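PDB 3HUT: putative branched-chain amino acid ABC transporter from Rhodospirillum rubrum ATCC 11170, which probably binds branched-chain or related amino acids outside the cytoplasmic membrane and hands them to an ABC transporter for uptake. Local coordinates for residues A57-V68 and A87-M97; Y204-R215 and K233-V242. All coordinates share one frame; numbering follows the deposited sequence.

Interaction 1 of 2, residues A57-V68 and A87-M97; sequences ADQARTIARAFV and AAGSIYGKEGM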
loop_
_atom_site.group_PDB
_atom_site.type_symbol
_atom_site.label_atom_id
_atom_site.label_comp_id
_atom_site.label_asym_id
_atom_site.label_seq_id
_atom_site.Cartn_x
_atom_site.Cartn_y
_atom_site.Cartn_z
ATOM N N ALA A 57 20.727 4.565 4.781
ATOM C CA ALA A 57 20.738 5.800 4.007
ATOM C C ALA A 57 22.049 6.053 3.270
ATOM O O ALA A 57 22.044 6.345 2.072
ATOM C CB ALA A 57 20.408 6.982 4.909
ATOM N N ASP A 58 23.174 5.941 3.971
ATOM C CA ASP A 58 24.463 6.179 3.331
ATOM C C ASP A 58 24.753 5.177 2.224
ATOM O O ASP A 58 25.335 5.529 1.202
ATOM C CB ASP A 58 25.595 6.156 4.364
ATOM C CG ASP A 58 25.516 7.316 5.336
ATOM O OD1 ASP A 58 25.294 8.457 4.879
ATOM O OD2 ASP A 58 25.682 7.090 6.553
ATOM N N GLN A 59 24.349 3.927 2.422
ATOM C CA GLN A 59 24.583 2.907 1.406
ATOM C C GLN A 59 23.714 3.207 0.185
ATOM O O GLN A 59 24.148 3.044 -0.954
ATOM C CB GLN A 59 24.247 1.519 1.955
ATOM C CG GLN A 59 24.587 0.374 1.013
ATOM C CD GLN A 59 26.046 0.372 0.598
ATOM O OE1 GLN A 59 26.390 0.782 -0.505
ATOM N NE2 GLN A 59 26.912 -0.082 1.492
ATOM N N ALA A 60 22.491 3.658 0.441
ATOM C CA ALA A 60 21.553 3.987 -0.627
ATOM C C ALA A 60 22.099 5.141 -1.463
ATOM O O ALA A 60 21.891 5.203 -2.678
ATOM C CB ALA A 60 20.205 4.366 -0.027
ATOM N N ARG A 61 22.798 6.062 -0.808
ATOM C CA ARG A 61 23.364 7.200 -1.519
ATOM C C ARG A 61 24.478 6.785 -2.474
ATOM O O ARG A 61 24.548 7.283 -3.602
ATOM C CB ARG A 61 23.875 8.249 -0.526
ATOM C CG ARG A 61 22.762 8.932 0.252
ATOM C CD ARG A 61 23.271 10.122 1.055
ATOM N NE ARG A 61 22.206 10.703 1.867
ATOM C CZ ARG A 61 21.988 10.408 3.145
ATOM N NH1 ARG A 61 22.767 9.539 3.777
ATOM N NH2 ARG A 61 20.976 10.976 3.787
ATOM N N THR A 62 25.354 5.880 -2.050
ATOM C CA THR A 62 26.414 5.472 -2.958
ATOM C C THR A 62 25.807 4.611 -4.060
ATOM O O THR A 62 26.269 4.640 -5.199
ATOM C CB THR A 62 27.587 4.742 -2.223
ATOM O OG1 THR A 62 27.768 3.427 -2.758
ATOM C CG2 THR A 62 27.334 4.683 -0.740
ATOM N N ILE A 63 24.743 3.875 -3.741
ATOM C CA ILE A 63 24.078 3.059 -4.754
ATOM C C ILE A 63 23.486 3.982 -5.824
ATOM O O ILE A 63 23.613 3.723 -7.026
ATOM C CB ILE A 63 22.924 2.225 -4.159
ATOM C CG1 ILE A 63 23.477 1.162 -3.205
ATOM C CG2 ILE A 63 22.117 1.576 -5.284
ATOM C CD1 ILE A 63 24.415 0.177 -3.862
ATOM N N ALA A 64 22.841 5.057 -5.373
ATOM C CA ALA A 64 22.219 6.024 -6.273
ATOM C C ALA A 64 23.244 6.671 -7.203
ATOM O O ALA A 64 22.988 6.840 -8.392
ATOM C CB ALA A 64 21.495 7.093 -5.467
ATOM N N ARG A 65 24.398 7.040 -6.655
ATOM C CA ARG A 65 25.459 7.650 -7.448
ATOM C C ARG A 65 25.874 6.649 -8.527
ATOM O O ARG A 65 26.072 7.012 -9.685
ATOM C CB ARG A 65 26.682 7.947 -6.571
ATOM C CG ARG A 65 27.552 6.704 -6.396
ATOM C CD ARG A 65 28.680 6.817 -5.397
ATOM N NE ARG A 65 29.203 5.486 -5.089
ATOM C CZ ARG A 65 29.690 4.639 -5.994
ATOM N NH1 ARG A 65 29.727 4.982 -7.277
ATOM N NH2 ARG A 65 30.137 3.444 -5.619
ATOM N N ALA A 66 26.013 5.386 -8.125
ATOM C CA ALA A 66 26.428 4.317 -9.026
ATOM C C ALA A 66 25.465 4.127 -10.198
ATOM O O ALA A 66 25.897 4.015 -11.346
ATOM C CB ALA A 66 26.581 3.004 -8.246
ATOM N N PHE A 67 24.166 4.079 -9.911
ATOM C CA PHE A 67 23.171 3.916 -10.967
ATOM C C PHE A 67 23.173 5.121 -11.905
ATOM O O PHE A 67 23.040 4.978 -13.121
ATOM C CB PHE A 67 21.764 3.759 -10.383
ATOM C CG PHE A 67 21.497 2.411 -9.763
ATOM C CD1 PHE A 67 22.133 1.268 -10.233
ATOM C CD2 PHE A 67 20.556 2.284 -8.743
ATOM C CE1 PHE A 67 21.833 0.014 -9.695
ATOM C CE2 PHE A 67 20.249 1.037 -8.201
ATOM C CZ PHE A 67 20.886 -0.100 -8.674
ATOM N N VAL A 68 23.309 6.311 -11.329
ATOM C CA VAL A 68 23.325 7.543 -12.112
ATOM C C VAL A 68 24.520 7.549 -13.064
ATOM O O VAL A 68 24.407 7.950 -14.224
ATOM C CB VAL A 68 23.385 8.784 -11.178
ATOM C CG1 VAL A 68 23.695 10.054 -11.986
ATOM C CG2 VAL A 68 22.052 8.939 -10.448
ATOM N N ALA A 87 16.479 9.350 0.888
ATOM C CA ALA A 87 17.916 9.614 0.867
ATOM C C ALA A 87 18.432 9.451 -0.563
ATOM O O ALA A 87 19.142 10.309 -1.085
ATOM C CB ALA A 87 18.636 8.650 1.792
ATOM N N ALA A 88 18.072 8.343 -1.202
ATOM C CA ALA A 88 18.499 8.103 -2.573
ATOM C C ALA A 88 17.713 9.018 -3.513
ATOM O O ALA A 88 18.241 9.497 -4.519
ATOM C CB ALA A 88 18.269 6.641 -2.941
ATOM N N GLY A 89 16.452 9.262 -3.169
ATOM C CA GLY A 89 15.604 10.109 -3.989
ATOM C C GLY A 89 16.168 11.499 -4.241
ATOM O O GLY A 89 16.032 12.035 -5.342
ATOM N N SER A 90 16.806 12.081 -3.231
ATOM C CA SER A 90 17.379 13.418 -3.366
ATOM C C SER A 90 18.397 13.462 -4.501
ATOM O O SER A 90 18.462 14.436 -5.258
ATOM C CB SER A 90 18.037 13.843 -2.052
ATOM O OG SER A 90 17.081 13.861 -1.005
ATOM N N ILE A 91 19.186 12.399 -4.612
ATOM C CA ILE A 91 20.194 12.279 -5.657
ATOM C C ILE A 91 19.531 12.081 -7.021
ATOM O O ILE A 91 19.850 12.775 -7.986
ATOM C CB ILE A 91 21.131 11.087 -5.368
ATOM C CG1 ILE A 91 21.996 11.412 -4.145
ATOM C CG2 ILE A 91 21.988 10.776 -6.596
ATOM C CD1 ILE A 91 22.868 10.264 -3.676
ATOM N N TYR A 92 18.611 11.128 -7.100
ATOM C CA TYR A 92 17.915 10.867 -8.353
ATOM C C TYR A 92 17.199 12.108 -8.891
ATOM O O TYR A 92 17.234 12.380 -10.087
ATOM C CB TYR A 92 16.908 9.734 -8.169
ATOM C CG TYR A 92 17.532 8.398 -7.829
ATOM C CD1 TYR A 92 18.659 7.933 -8.511
ATOM C CD2 TYR A 92 16.964 7.573 -6.859
ATOM C CE1 TYR A 92 19.201 6.664 -8.234
ATOM C CE2 TYR A 92 17.494 6.313 -6.577
ATOM C CZ TYR A 92 18.606 5.866 -7.266
ATOM O OH TYR A 92 19.110 4.615 -6.981
ATOM N N GLY A 93 16.547 12.852 -8.003
ATOM C CA GLY A 93 15.836 14.047 -8.424
ATOM C C GLY A 93 16.784 15.065 -9.026
ATOM O O GLY A 93 16.514 15.643 -10.078
ATOM N N LYS A 94 17.904 15.284 -8.349
ATOM C CA LYS A 94 18.904 16.227 -8.827
ATOM C C LYS A 94 19.566 15.754 -10.121
ATOM O O LYS A 94 19.864 16.563 -11.002
ATOM C CB LYS A 94 19.976 16.441 -7.753
ATOM C CG LYS A 94 21.113 17.357 -8.179
ATOM C CD LYS A 94 22.148 17.488 -7.077
ATOM C CE LYS A 94 23.316 18.363 -7.513
ATOM N NZ LYS A 94 24.384 18.414 -6.471
ATOM N N GLU A 95 19.780 14.447 -10.247
ATOM C CA GLU A 95 20.438 13.898 -11.432
ATOM C C GLU A 95 19.518 13.579 -12.611
ATOM O O GLU A 95 19.993 13.350 -13.725
ATOM C CB GLU A 95 21.230 12.641 -11.057
ATOM C CG GLU A 95 22.375 12.878 -10.081
ATOM C CD GLU A 95 23.379 13.893 -10.594
ATOM O OE1 GLU A 95 23.631 13.906 -11.818
ATOM O OE2 GLU A 95 23.923 14.668 -9.775
ATOM N N GLY A 96 18.211 13.556 -12.375
ATOM C CA GLY A 96 17.285 13.264 -13.459
ATOM C C GLY A 96 17.081 11.785 -13.733
ATOM O O GLY A 96 17.091 11.337 -14.881
HETATM N N MSE A 97 16.910 11.020 -12.665
HETATM C CA MSE A 97 16.686 9.581 -12.765
HETATM C C MSE A 97 15.304 9.285 -12.201
HETATM O O MSE A 97 15.022 9.626 -11.059
HETATM C CB MSE A 97 17.731 8.826 -11.938
HETATM C CG MSE A 97 17.512 7.319 -11.861
HETATM SE SE MSE A 97 17.944 6.388 -13.499
HETATM C CE MSE A 97 19.864 6.195 -13.236
HETATM O O HOH W 1 20.472 12.059 0.258
#
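Ala64 and Ala88 meet methyl to methyl where helix 57-68 runs beside helix 87-95, the two axes 8.3 Å apart and inclined by only 24°. Both are connecting helices of a Rossmann-like alpha/beta lobe of the periplasmic binding protein fold: strand 73-78 lies between them in the chain, and the pair packs on the parallel sheet.

Apolar contacts carry most of the interface. Small residues allow the close approach: Ala57 CB lies 4.0 Å from Ala87 CB, and Ala60 faces Ala88 one turn on. Ile91 lies across Arg61, its CD1 reaching the Arg61 O at 3.4 Å, while its CG2 covers the Ala64 methyl. Val68 rests CG1 against the bent chain of Glu95, 3.7 Å from Glu95 CG, and sends CG2 to the edge of the Tyr92 ring. Gly96 leaves the second helix with positive phi; the next residue, selenomethionine Met97, bends at chi2 and chi3 and brings CE to 3.4 Å from Phe67 O.

The two aromatic residues meet edge to edge, at an oblique angle. Tyr92 slides its ring past the Ala64 methyl, and its OH lies in the plane of the Phe67 ring, 3.3 Å from Phe67 CD2. That hydroxyl is satisfied by a hydrogen bond to Glu10 of strand 5-11, which would hold this end of the buried ring toward the sheet.

The polar link between the two segments runs through water at the exposed margin. With CG anti to its carbonyl carbon (chi1 -68°) and the chain extended to NE, Arg61 lays one guanidinium face over the Ala87 methyl. Within its own helix, Arg61 NH1 makes a salt bridge to Asp58 OD1, and Arg61 NE donates to a water at 2.7 Å that in turn donates to Ala87 O.

Interaction 2 of 2, residues Y204-R215 and K233-V242; sequences YEDAAPFLRALR and KFIDLGGPAV
Phe234 is a knob set into a hole formed by Tyr204, Ala207, Ala208 and Leu211. Its CG is anti to the backbone N (chi1 -178°), which carries the ring in between the helices: CZ meets Leu211 CD1 at 3.6 Å, CE1 meets Ala207 CB, and the Phe234 CB lies against Tyr204 CB. Val242 CG1 covers one face of the ring and also touches Leu211 CD1.

Beside this knob, Ala208 CB presses on Leu237 CB at 3.5 Å and lies close to Gly238 N. Gly238 leaves room for Val242, since a side chain on it would run into Val242 CG1. Further along, Ala241 CB fits against Arg212 CA at 3.6 Å.

These helices, crossing at -35°, are successive connections of the second alpha/beta lobe of a periplasmic binding protein, with strand 223-225 between them in the chain. Leu211 and Arg215 reach back to that strand at Val223.

At the N-terminal end of helix 204-215, Tyr204 has CG set between the backbone N and the carbonyl carbon (chi1 64°), which takes its ring to Leu237 CD1 and obliquely past Lys233, whose chain bends back to put NZ at the ring edge, 3.2 Å from Tyr204 CE1. Glu205 OE1 lies over the centre of one ring face, and a water bridges Tyr204 OH and, weakly, Lys233 NZ. With only an alanine here, the aliphatic chain of Lys233 and Leu237 CD1 would probably lose the ring they pack on, and the lysine would be freer to swing.

Two more waters join the segments. Arg212 NH1 donates to one that donates to Leu237 O at 2.9 Å; Arg215 NH2 donates to another, which lies 2.7 Å from Ala241 O, while Arg215 NH1 is held by Leu221 O and Ser219 O.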
loop_
_atom_site.group_PDB
_atom_site.type_symbol
_atom_site.label_atom_id
_atom_site.label_comp_id
_atom_site.label_asym_id
_atom_site.label_seq_id
_atom_site.Cartn_x
_atom_site.Cartn_y
_atom_site.Cartn_z
ATOM N N TYR A 204 -5.022 -4.914 13.640
ATOM C CA TYR A 204 -5.687 -6.113 14.127
ATOM C C TYR A 204 -5.361 -6.547 15.551
ATOM O O TYR A 204 -6.257 -6.988 16.276
ATOM C CB TYR A 204 -5.438 -7.282 13.161
ATOM C CG TYR A 204 -3.990 -7.708 13.039
ATOM C CD1 TYR A 204 -3.417 -8.578 13.964
ATOM C CD2 TYR A 204 -3.198 -7.249 11.987
ATOM C CE1 TYR A 204 -2.085 -8.985 13.843
ATOM C CE2 TYR A 204 -1.873 -7.647 11.854
ATOM C CZ TYR A 204 -1.321 -8.515 12.784
ATOM O OH TYR A 204 -0.012 -8.915 12.649
ATOM N N GLU A 205 -4.104 -6.416 15.969
ATOM C CA GLU A 205 -3.735 -6.850 17.320
ATOM C C GLU A 205 -4.447 -6.083 18.428
ATOM O O GLU A 205 -4.646 -6.620 19.520
ATOM C CB GLU A 205 -2.218 -6.765 17.545
ATOM C CG GLU A 205 -1.674 -5.358 17.540
ATOM C CD GLU A 205 -1.149 -4.944 16.186
ATOM O OE1 GLU A 205 -1.626 -5.486 15.162
ATOM O OE2 GLU A 205 -0.259 -4.065 16.150
ATOM N N ASP A 206 -4.812 -4.832 18.163
ATOM C CA ASP A 206 -5.523 -4.016 19.148
ATOM C C ASP A 206 -7.031 -4.078 18.918
ATOM O O ASP A 206 -7.816 -4.064 19.867
ATOM C CB ASP A 206 -5.079 -2.544 19.082
ATOM C CG ASP A 206 -3.661 -2.334 19.581
ATOM O OD1 ASP A 206 -3.228 -3.094 20.470
ATOM O OD2 ASP A 206 -2.988 -1.397 19.097
ATOM N N ALA A 207 -7.429 -4.149 17.653
ATOM C CA ALA A 207 -8.846 -4.193 17.293
ATOM C C ALA A 207 -9.572 -5.474 17.704
ATOM O O ALA A 207 -10.724 -5.425 18.130
ATOM C CB ALA A 207 -9.003 -3.971 15.796
ATOM N N ALA A 208 -8.907 -6.618 17.577
ATOM C CA ALA A 208 -9.535 -7.888 17.939
ATOM C C ALA A 208 -9.992 -7.875 19.396
ATOM O O ALA A 208 -11.151 -8.166 19.687
ATOM C CB ALA A 208 -8.571 -9.056 17.691
ATOM N N PRO A 209 -9.089 -7.540 20.335
ATOM C CA PRO A 209 -9.557 -7.529 21.724
ATOM C C PRO A 209 -10.620 -6.464 21.975
ATOM O O PRO A 209 -11.536 -6.677 22.766
ATOM C CB PRO A 209 -8.273 -7.299 22.531
ATOM C CG PRO A 209 -7.350 -6.629 21.559
ATOM C CD PRO A 209 -7.628 -7.361 20.271
ATOM N N PHE A 210 -10.507 -5.320 21.305
ATOM C CA PHE A 210 -11.502 -4.270 21.484
ATOM C C PHE A 210 -12.888 -4.771 21.093
ATOM O O PHE A 210 -13.862 -4.563 21.817
ATOM C CB PHE A 210 -11.183 -3.041 20.633
ATOM C CG PHE A 210 -12.331 -2.082 20.533
ATOM C CD1 PHE A 210 -12.805 -1.428 21.668
ATOM C CD2 PHE A 210 -12.984 -1.883 19.320
ATOM C CE1 PHE A 210 -13.920 -0.589 21.596
ATOM C CE2 PHE A 210 -14.097 -1.048 19.237
ATOM C CZ PHE A 210 -14.565 -0.402 20.379
ATOM N N LEU A 211 -12.975 -5.420 19.937
ATOM C CA LEU A 211 -14.248 -5.936 19.456
ATOM C C LEU A 211 -14.813 -7.033 20.359
ATOM O O LEU A 211 -16.030 -7.157 20.494
ATOM C CB LEU A 211 -14.095 -6.439 18.017
ATOM C CG LEU A 211 -13.860 -5.277 17.045
ATOM C CD1 LEU A 211 -13.461 -5.796 15.678
ATOM C CD2 LEU A 211 -15.129 -4.436 16.965
ATOM N N ARG A 212 -13.941 -7.832 20.967
ATOM C CA ARG A 212 -14.412 -8.875 21.875
ATOM C C ARG A 212 -15.082 -8.183 23.069
ATOM O O ARG A 212 -16.113 -8.630 23.560
ATOM C CB ARG A 212 -13.247 -9.748 22.368
ATOM C CG ARG A 212 -12.706 -10.741 21.337
ATOM C CD ARG A 212 -11.510 -11.505 21.908
ATOM N NE ARG A 212 -11.877 -12.262 23.103
ATOM C CZ ARG A 212 -11.009 -12.678 24.022
ATOM N NH1 ARG A 212 -9.713 -12.410 23.889
ATOM N NH2 ARG A 212 -11.436 -13.368 25.073
ATOM N N ALA A 213 -14.491 -7.084 23.526
ATOM C CA ALA A 213 -15.051 -6.344 24.652
ATOM C C ALA A 213 -16.345 -5.644 24.237
ATOM O O ALA A 213 -17.341 -5.657 24.966
ATOM C CB ALA A 213 -14.037 -5.324 25.161
ATOM N N LEU A 214 -16.327 -5.028 23.060
ATOM C CA LEU A 214 -17.502 -4.332 22.557
ATOM C C LEU A 214 -18.683 -5.295 22.436
ATOM O O LEU A 214 -19.778 -5.014 22.924
ATOM C CB LEU A 214 -17.206 -3.712 21.184
ATOM C CG LEU A 214 -18.385 -3.020 20.493
ATOM C CD1 LEU A 214 -18.795 -1.787 21.293
ATOM C CD2 LEU A 214 -17.994 -2.630 19.076
ATOM N N ARG A 215 -18.463 -6.437 21.795
ATOM C CA ARG A 215 -19.539 -7.404 21.623
ATOM C C ARG A 215 -19.946 -8.077 22.926
ATOM O O ARG A 215 -21.104 -8.471 23.091
ATOM C CB ARG A 215 -19.148 -8.475 20.600
ATOM C CG ARG A 215 -18.831 -7.936 19.212
ATOM C CD ARG A 215 -19.946 -7.045 18.677
ATOM N NE ARG A 215 -19.703 -6.677 17.283
ATOM C CZ ARG A 215 -20.255 -5.634 16.673
ATOM N NH1 ARG A 215 -21.089 -4.843 17.333
ATOM N NH2 ARG A 215 -19.967 -5.383 15.400
ATOM N N LYS A 233 -4.800 -13.133 11.204
ATOM C CA LYS A 233 -4.701 -13.006 12.654
ATOM C C LYS A 233 -5.866 -12.220 13.242
ATOM O O LYS A 233 -6.236 -12.431 14.393
ATOM C CB LYS A 233 -3.368 -12.355 13.047
ATOM C CG LYS A 233 -2.158 -13.200 12.662
ATOM C CD LYS A 233 -0.831 -12.532 13.006
ATOM C CE LYS A 233 -0.494 -12.615 14.496
ATOM N NZ LYS A 233 -1.304 -11.704 15.367
ATOM N N PHE A 234 -6.451 -11.322 12.455
ATOM C CA PHE A 234 -7.583 -10.536 12.937
ATOM C C PHE A 234 -8.704 -11.494 13.320
ATOM O O PHE A 234 -9.369 -11.319 14.342
ATOM C CB PHE A 234 -8.068 -9.565 11.853
ATOM C CG PHE A 234 -9.207 -8.684 12.289
ATOM C CD1 PHE A 234 -9.112 -7.923 13.457
ATOM C CD2 PHE A 234 -10.364 -8.588 11.519
ATOM C CE1 PHE A 234 -10.150 -7.074 13.851
ATOM C CE2 PHE A 234 -11.409 -7.746 11.900
ATOM C CZ PHE A 234 -11.301 -6.985 13.068
ATOM N N ILE A 235 -8.890 -12.523 12.504
ATOM C CA ILE A 235 -9.924 -13.517 12.750
ATOM C C ILE A 235 -9.479 -14.522 13.816
ATOM O O ILE A 235 -10.266 -14.899 14.681
ATOM C CB ILE A 235 -10.283 -14.252 11.439
ATOM C CG1 ILE A 235 -10.826 -13.230 10.428
ATOM C CG2 ILE A 235 -11.296 -15.360 11.709
ATOM C CD1 ILE A 235 -11.031 -13.781 9.032
ATOM N N ASP A 236 -8.224 -14.952 13.766
ATOM C CA ASP A 236 -7.741 -15.898 14.763
ATOM C C ASP A 236 -7.803 -15.273 16.154
ATOM O O ASP A 236 -8.060 -15.965 17.139
ATOM C CB ASP A 236 -6.299 -16.327 14.481
ATOM C CG ASP A 236 -6.143 -17.018 13.145
ATOM O OD1 ASP A 236 -7.035 -17.806 12.769
ATOM O OD2 ASP A 236 -5.117 -16.778 12.479
ATOM N N LEU A 237 -7.561 -13.966 16.227
ATOM C CA LEU A 237 -7.577 -13.249 17.496
ATOM C C LEU A 237 -8.961 -12.797 17.959
ATOM O O LEU A 237 -9.221 -12.727 19.162
ATOM C CB LEU A 237 -6.668 -12.021 17.417
ATOM C CG LEU A 237 -5.168 -12.276 17.238
ATOM C CD1 LEU A 237 -4.454 -10.952 17.014
ATOM C CD2 LEU A 237 -4.613 -12.999 18.483
ATOM N N GLY A 238 -9.839 -12.478 17.013
ATOM C CA GLY A 238 -11.166 -12.004 17.378
ATOM C C GLY A 238 -12.303 -13.012 17.333
ATOM O O GLY A 238 -13.316 -12.831 18.006
ATOM N N GLY A 239 -12.143 -14.067 16.541
ATOM C CA GLY A 239 -13.180 -15.077 16.438
ATOM C C GLY A 239 -14.541 -14.474 16.130
ATOM O O GLY A 239 -14.639 -13.516 15.361
ATOM N N PRO A 240 -15.615 -15.003 16.734
ATOM C CA PRO A 240 -16.977 -14.509 16.516
ATOM C C PRO A 240 -17.133 -12.989 16.611
ATOM O O PRO A 240 -17.950 -12.399 15.905
ATOM C CB PRO A 240 -17.781 -15.234 17.596
ATOM C CG PRO A 240 -17.061 -16.550 17.708
ATOM C CD PRO A 240 -15.608 -16.120 17.699
ATOM N N ALA A 241 -16.348 -12.358 17.480
ATOM C CA ALA A 241 -16.446 -10.914 17.673
ATOM C C ALA A 241 -16.126 -10.057 16.447
ATOM O O ALA A 241 -16.565 -8.909 16.370
ATOM C CB ALA A 241 -15.569 -10.484 18.851
ATOM N N VAL A 242 -15.375 -10.593 15.489
ATOM C CA VAL A 242 -15.039 -9.800 14.308
ATOM C C VAL A 242 -15.936 -10.062 13.102
ATOM O O VAL A 242 -15.748 -9.466 12.038
ATOM C CB VAL A 242 -13.545 -9.979 13.905
ATOM C CG1 VAL A 242 -12.649 -9.485 15.041
ATOM C CG2 VAL A 242 -13.239 -11.436 13.571
HETATM O O HOH W 2 1.480 -9.927 15.045
HETATM O O HOH W 3 -8.135 -11.190 21.415
HETATM O O HOH W 4 -18.132 -7.408 14.799
#

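In the fold
Both halves of interaction 1 come earlier in the chain than either half of interaction 2. The two contacts sit at opposite ends of the molecule, 43 Å from centre to centre, and even their nearest atoms are about 25 Å apart. Helices 57-69 and 82-95 pack side by side on one face of the five-stranded parallel sheet that contains strands 5-11 and 73-78; helices 204-216 and 232-238 belong to the lobe built on the mixed sheet with strands 197-201 and 223-225. Each contact thus joins neighbouring helices within one lobe. In this family ligand binds in the cleft between the lobes, which probably move largely as rigid bodies, each keeping its own helix packing.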